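PDB 1MDB: 2,3-dihydroxybenzoate-AMP ligase, which belongs to the ANL superfamily of AMP-binding enzymes, pairing a large AMP-binding region with a smaller C-terminal domain. Local coordinates for residues 504-508 with 529-533; 220-226 with 241-246. All coordinates share one frame; numbering follows the deposited sequence.

Contact 1: 504-508 with 529-533; sequences DRVEF and ISEKL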
loop_
_atom_site.group_PDB
_atom_site.type_symbol
_atom_site.label_atom_id
_atom_site.label_comp_id
_atom_site.label_asym_id
_atom_site.label_seq_id
_atom_site.Cartn_x
_atom_site.Cartn_y
_atom_site.Cartn_z
ATOM N N ASP A 504 -12.519 -27.296 -7.245
ATOM C CA ASP A 504 -12.976 -28.590 -6.747
ATOM C C ASP A 504 -14.031 -28.335 -5.688
ATOM O O ASP A 504 -14.963 -29.117 -5.507
ATOM C CB ASP A 504 -11.826 -29.362 -6.106
ATOM C CG ASP A 504 -10.817 -29.834 -7.113
ATOM O OD1 ASP A 504 -11.184 -30.692 -7.937
ATOM O OD2 ASP A 504 -9.669 -29.345 -7.081
ATOM N N ARG A 505 -13.882 -27.220 -4.986
ATOM C CA ARG A 505 -14.813 -26.891 -3.920
ATOM C C ARG A 505 -15.207 -25.418 -3.892
ATOM O O ARG A 505 -14.396 -24.543 -4.192
ATOM C CB ARG A 505 -14.197 -27.305 -2.589
ATOM C CG ARG A 505 -15.023 -26.955 -1.374
ATOM C CD ARG A 505 -14.531 -27.725 -0.168
ATOM N NE ARG A 505 -15.227 -27.316 1.042
ATOM C CZ ARG A 505 -15.282 -28.044 2.153
ATOM N NH1 ARG A 505 -14.686 -29.225 2.200
ATOM N NH2 ARG A 505 -15.921 -27.583 3.220
ATOM N N VAL A 506 -16.456 -25.154 -3.524
ATOM C CA VAL A 506 -16.973 -23.789 -3.452
ATOM C C VAL A 506 -17.477 -23.428 -2.055
ATOM O O VAL A 506 -18.304 -24.142 -1.485
ATOM C CB VAL A 506 -18.132 -23.590 -4.446
ATOM C CG1 VAL A 506 -18.729 -22.201 -4.277
ATOM C CG2 VAL A 506 -17.632 -23.791 -5.877
ATOM N N GLU A 507 -16.976 -22.322 -1.508
ATOM C CA GLU A 507 -17.392 -21.863 -0.186
ATOM C C GLU A 507 -18.024 -20.479 -0.285
ATOM O O GLU A 507 -17.416 -19.551 -0.809
ATOM C CB GLU A 507 -16.197 -21.789 0.768
ATOM C CG GLU A 507 -15.635 -23.119 1.219
ATOM C CD GLU A 507 -16.604 -23.918 2.063
ATOM O OE1 GLU A 507 -17.362 -23.311 2.838
ATOM O OE2 GLU A 507 -16.593 -25.160 1.966
ATOM N N PHE A 508 -19.249 -20.344 0.207
ATOM C CA PHE A 508 -19.913 -19.052 0.172
ATOM C C PHE A 508 -19.733 -18.333 1.506
ATOM O O PHE A 508 -19.927 -18.918 2.570
ATOM C CB PHE A 508 -21.394 -19.219 -0.156
ATOM C CG PHE A 508 -21.639 -19.770 -1.525
ATOM C CD1 PHE A 508 -21.906 -21.121 -1.707
ATOM C CD2 PHE A 508 -21.538 -18.945 -2.646
ATOM C CE1 PHE A 508 -22.063 -21.648 -2.986
ATOM C CE2 PHE A 508 -21.693 -19.458 -3.930
ATOM C CZ PHE A 508 -21.955 -20.813 -4.102
ATOM N N ILE A 529 -9.931 -22.935 4.916
ATOM C CA ILE A 529 -10.364 -24.148 4.226
ATOM C C ILE A 529 -9.621 -25.341 4.825
ATOM O O ILE A 529 -10.182 -26.427 4.983
ATOM C CB ILE A 529 -10.116 -24.081 2.676
ATOM C CG1 ILE A 529 -10.643 -25.353 2.007
ATOM C CG2 ILE A 529 -8.636 -23.939 2.365
ATOM C CD1 ILE A 529 -12.140 -25.534 2.104
ATOM N N SER A 530 -8.361 -25.130 5.179
ATOM C CA SER A 530 -7.558 -26.198 5.753
ATOM C C SER A 530 -8.158 -26.652 7.082
ATOM O O SER A 530 -8.154 -27.844 7.399
ATOM C CB SER A 530 -6.124 -25.715 5.965
ATOM O OG SER A 530 -5.273 -26.791 6.313
ATOM N N GLU A 531 -8.676 -25.693 7.849
ATOM C CA GLU A 531 -9.292 -25.970 9.146
ATOM C C GLU A 531 -10.603 -26.731 8.978
ATOM O O GLU A 531 -10.893 -27.644 9.744
ATOM C CB GLU A 531 -9.559 -24.664 9.903
ATOM C CG GLU A 531 -8.310 -23.975 10.445
ATOM C CD GLU A 531 -8.552 -22.506 10.775
ATOM O OE1 GLU A 531 -9.592 -22.193 11.397
ATOM O OE2 GLU A 531 -7.698 -21.663 10.417
ATOM N N LYS A 532 -11.402 -26.345 7.985
ATOM C CA LYS A 532 -12.665 -27.029 7.751
ATOM C C LYS A 532 -12.392 -28.488 7.407
ATOM O O LYS A 532 -13.042 -29.387 7.938
ATOM C CB LYS A 532 -13.444 -26.363 6.618
ATOM C CG LYS A 532 -13.986 -24.995 6.970
ATOM C CD LYS A 532 -14.888 -24.460 5.872
ATOM C CE LYS A 532 -15.481 -23.111 6.260
ATOM N NZ LYS A 532 -16.299 -22.505 5.165
ATOM N N LEU A 533 -11.421 -28.723 6.532
ATOM C CA LEU A 533 -11.079 -30.085 6.146
ATOM C C LEU A 533 -10.672 -30.907 7.368
ATOM O O LEU A 533 -11.100 -32.050 7.520
ATOM C CB LEU A 533 -9.949 -30.086 5.111
ATOM C CG LEU A 533 -10.290 -29.533 3.722
ATOM C CD1 LEU A 533 -9.093 -29.710 2.804
ATOM C CD2 LEU A 533 -11.504 -30.261 3.146
#
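Lys532 reaches from the helix to the carboxylate of Glu507 on the strand, and the two side chains approach from opposite directions. NZ of Lys532 lies 2.7 Å from OE1 of Glu507, a salt bridge that is also a hydrogen bond. The ammonium does not lie in the carboxylate plane: it sits above it, 62° out. The second oxygen of the same group faces Arg505, two residues back on the strand. Arg505 grips it side-on, NE being 2.7 Å and NH2 2.8 Å from OE2 of Glu507, and this oxygen lies only 2° out of the guanidinium plane. NE donates to the anti lone pair of OE2, whereas NH2 arrives on the syn side and well out of the carboxylate plane. Three nitrogens thus hold one carboxylate, which should restrict its rotation and help keep it ionised; the negative charge also lies between two cations whose NH2 (Arg505) and NZ (Lys532) atoms are 5.5 Å apart.

Apolar carbons of the helix pack against the guanidinium. CD1 of Ile529 rests over one face, off-centre toward its rim, at 3.7 Å from NE of Arg505. CD2 of Leu533 meets the far end, 3.5 Å from NH1 of Arg505, at an oblique angle. The reach of both long side chains follows from their torsions: Arg505 is extended from CG to NE, with CG anti to the backbone N (chi1 177°), and Lys532 is extended beyond CG, whereas Glu507 bends at chi2.

The axes of 505-508 and 529-533 come no closer than 11.8 Å, so side chains alone span the gap. Strand 505-508 is an edge of the three-stranded sheet, bonded through its backbone to strand 469-478; helix 522-534 packs on that sheet, Ile529 touching Cys473 and Met463 and Leu533 touching Pro464.

Contact 2: 220-226 with 241-246; sequences LDHSTVY and PGVLGV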
loop_
_atom_site.group_PDB
_atom_site.type_symbol
_atom_site.label_atom_id
_atom_site.label_comp_id
_atom_site.label_asym_id
_atom_site.label_seq_id
_atom_site.Cartn_x
_atom_site.Cartn_y
_atom_site.Cartn_z
ATOM N N LEU A 220 -0.578 14.887 -11.515
ATOM C CA LEU A 220 -1.044 15.655 -10.363
ATOM C C LEU A 220 -0.588 17.112 -10.440
ATOM O O LEU A 220 0.523 17.403 -10.891
ATOM C CB LEU A 220 -0.523 15.059 -9.048
ATOM C CG LEU A 220 -0.906 13.636 -8.638
ATOM C CD1 LEU A 220 -0.511 13.431 -7.172
ATOM C CD2 LEU A 220 -2.402 13.413 -8.826
ATOM N N ASP A 221 -1.447 18.026 -9.998
ATOM C CA ASP A 221 -1.093 19.438 -9.985
ATOM C C ASP A 221 -1.903 20.195 -8.950
ATOM O O ASP A 221 -2.596 19.596 -8.130
ATOM C CB ASP A 221 -1.289 20.076 -11.363
ATOM C CG ASP A 221 -2.710 19.968 -11.865
ATOM O OD1 ASP A 221 -3.647 19.946 -11.040
ATOM O OD2 ASP A 221 -2.890 19.929 -13.102
ATOM N N HIS A 222 -1.821 21.519 -8.998
ATOM C CA HIS A 222 -2.548 22.347 -8.046
ATOM C C HIS A 222 -4.040 22.032 -8.015
ATOM O O HIS A 222 -4.702 22.252 -7.004
ATOM C CB HIS A 222 -2.345 23.836 -8.366
ATOM C CG HIS A 222 -2.932 24.267 -9.672
ATOM N ND1 HIS A 222 -2.465 23.809 -10.885
ATOM C CD2 HIS A 222 -3.938 25.127 -9.957
ATOM C CE1 HIS A 222 -3.155 24.371 -11.861
ATOM N NE2 HIS A 222 -4.055 25.175 -11.325
ATOM N N SER A 223 -4.574 21.507 -9.112
ATOM C CA SER A 223 -6.004 21.201 -9.160
ATOM C C SER A 223 -6.373 19.823 -8.653
ATOM O O SER A 223 -7.544 19.454 -8.636
ATOM C CB SER A 223 -6.547 21.378 -10.579
ATOM O OG SER A 223 -7.180 22.638 -10.704
ATOM N N THR A 224 -5.373 19.059 -8.241
ATOM C CA THR A 224 -5.620 17.724 -7.731
ATOM C C THR A 224 -6.297 17.735 -6.366
ATOM O O THR A 224 -5.856 18.422 -5.449
ATOM C CB THR A 224 -4.301 16.935 -7.593
ATOM O OG1 THR A 224 -3.714 16.755 -8.889
ATOM C CG2 THR A 224 -4.557 15.575 -6.940
ATOM N N VAL A 225 -7.392 16.994 -6.250
ATOM C CA VAL A 225 -8.085 16.845 -4.978
ATOM C C VAL A 225 -8.105 15.326 -4.784
ATOM O O VAL A 225 -8.926 14.619 -5.369
ATOM C CB VAL A 225 -9.535 17.369 -5.011
ATOM C CG1 VAL A 225 -10.120 17.307 -3.613
ATOM C CG2 VAL A 225 -9.577 18.806 -5.530
ATOM N N TYR A 226 -7.172 14.828 -3.984
ATOM C CA TYR A 226 -7.059 13.396 -3.743
ATOM C C TYR A 226 -7.739 12.989 -2.450
ATOM O O TYR A 226 -7.490 13.574 -1.391
ATOM C CB TYR A 226 -5.578 13.010 -3.694
ATOM C CG TYR A 226 -5.295 11.563 -3.343
ATOM C CD1 TYR A 226 -4.909 10.644 -4.322
ATOM C CD2 TYR A 226 -5.374 11.121 -2.017
ATOM C CE1 TYR A 226 -4.601 9.314 -3.983
ATOM C CE2 TYR A 226 -5.075 9.803 -1.673
ATOM C CZ TYR A 226 -4.687 8.906 -2.655
ATOM O OH TYR A 226 -4.381 7.608 -2.300
ATOM N N PRO A 241 0.209 7.913 -6.352
ATOM C CA PRO A 241 1.076 9.000 -5.879
ATOM C C PRO A 241 0.858 9.269 -4.386
ATOM O O PRO A 241 1.730 9.812 -3.705
ATOM C CB PRO A 241 0.651 10.177 -6.759
ATOM C CG PRO A 241 -0.810 9.910 -6.975
ATOM C CD PRO A 241 -0.819 8.435 -7.274
ATOM N N GLY A 242 -0.317 8.896 -3.894
ATOM C CA GLY A 242 -0.628 9.059 -2.485
ATOM C C GLY A 242 -0.782 10.469 -1.936
ATOM O O GLY A 242 -0.788 11.457 -2.680
ATOM N N VAL A 243 -0.914 10.558 -0.617
ATOM C CA VAL A 243 -1.072 11.844 0.052
ATOM C C VAL A 243 0.216 12.664 -0.068
ATOM O O VAL A 243 0.175 13.891 -0.234
ATOM C CB VAL A 243 -1.457 11.649 1.546
ATOM C CG1 VAL A 243 -2.837 10.989 1.644
ATOM C CG2 VAL A 243 -0.426 10.768 2.257
ATOM N N LEU A 244 1.360 11.990 -0.005
ATOM C CA LEU A 244 2.641 12.673 -0.115
ATOM C C LEU A 244 2.907 13.133 -1.546
ATOM O O LEU A 244 3.535 14.170 -1.764
ATOM C CB LEU A 244 3.780 11.767 0.377
ATOM C CG LEU A 244 3.664 11.348 1.854
ATOM C CD1 LEU A 244 4.959 10.682 2.277
ATOM C CD2 LEU A 244 3.384 12.579 2.753
ATOM N N GLY A 245 2.450 12.357 -2.524
ATOM C CA GLY A 245 2.645 12.766 -3.905
ATOM C C GLY A 245 1.825 14.024 -4.162
ATOM O O GLY A 245 2.276 14.951 -4.834
ATOM N N VAL A 246 0.619 14.054 -3.603
ATOM C CA VAL A 246 -0.283 15.193 -3.756
ATOM C C VAL A 246 0.290 16.469 -3.125
ATOM O O VAL A 246 0.074 17.567 -3.636
ATOM C CB VAL A 246 -1.685 14.871 -3.150
ATOM C CG1 VAL A 246 -2.621 16.077 -3.266
ATOM C CG2 VAL A 246 -2.297 13.682 -3.884
HETATM O O HOH W 1 -2.618 6.606 -4.456
#
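A water joins Tyr226 to Gly242 across the contact: it lies 3.0 Å from OH of Tyr226 and accepts a bond from N of Gly242 at 3.3 Å. Gly242 has a positive phi (68°), a backbone setting that glycine adopts easily, and its carbonyl carbon lies over one face of the Tyr226 ring, toward the rim.

CG2 of Val246 touches the root of the tyrosine, 3.4 Å from CB of Tyr226, and meets the ring obliquely; CG1 of Val243 lies farther out, 4.2 Å from CE2 of Tyr226. With CG of Tyr226 anti to the backbone N (chi1 175°), the side chain runs back alongside the helix toward its N-terminal end, with the water at the hydroxyl. The other branch of Val246, CG1, meets CG2 of Thr224. CD1 of Leu220 touches both Pro241 and Val246, and its 3.5 Å approach to CB of Pro241 is tighter than usual for two carbons.

The type I turn from Asp221 to Thr224 probably helps set Thr224, and Leu220 just before it, against the helix. N of Thr224 donates to O of Asp221 at 2.8 Å, closing the turn, and OG1 of Thr224 accepts from N of Asp221 at 2.8 Å (162°), linking the two ends a second time. N of Ser223 donates to OD1 of Asp221 at 2.6 Å, making an Asx turn.

Pro241 follows a cis peptide after Ser240, a residue lining the 2,3-dihydroxy-benzoic acid pocket. Strand 225-228 lies between parallel strands 252-255 and 275-278, and the contact packs against it helix 242-248, the second of two short helices in the crossover from strand 225-228 to 252-255. Val243 and Val246 also touch Val253 of strand 252-255, while Pro241 lies on helix 204-218.

From the N terminus, the chain first meets contact 2. Segment 220-226 leads into the large mixed sheet, and after 14 intervening residues 241-246 returns to it, closing a short loop within the AMP-binding region. The chain then completes that region before entering the C-terminal part, where 504-508 opens contact 1 and 529-533 closes it after 20 residues. The two loops are in series, neither nested nor crossed. The centres of contacts 1 and 2 are about 43 Å apart, on opposite sides of the chain's centre. Contact 2 is buried and joins a sheet strand to a helix of the crossover that follows it; contact 1, at the surface, ties the last helix to the edge of the three-stranded sheet.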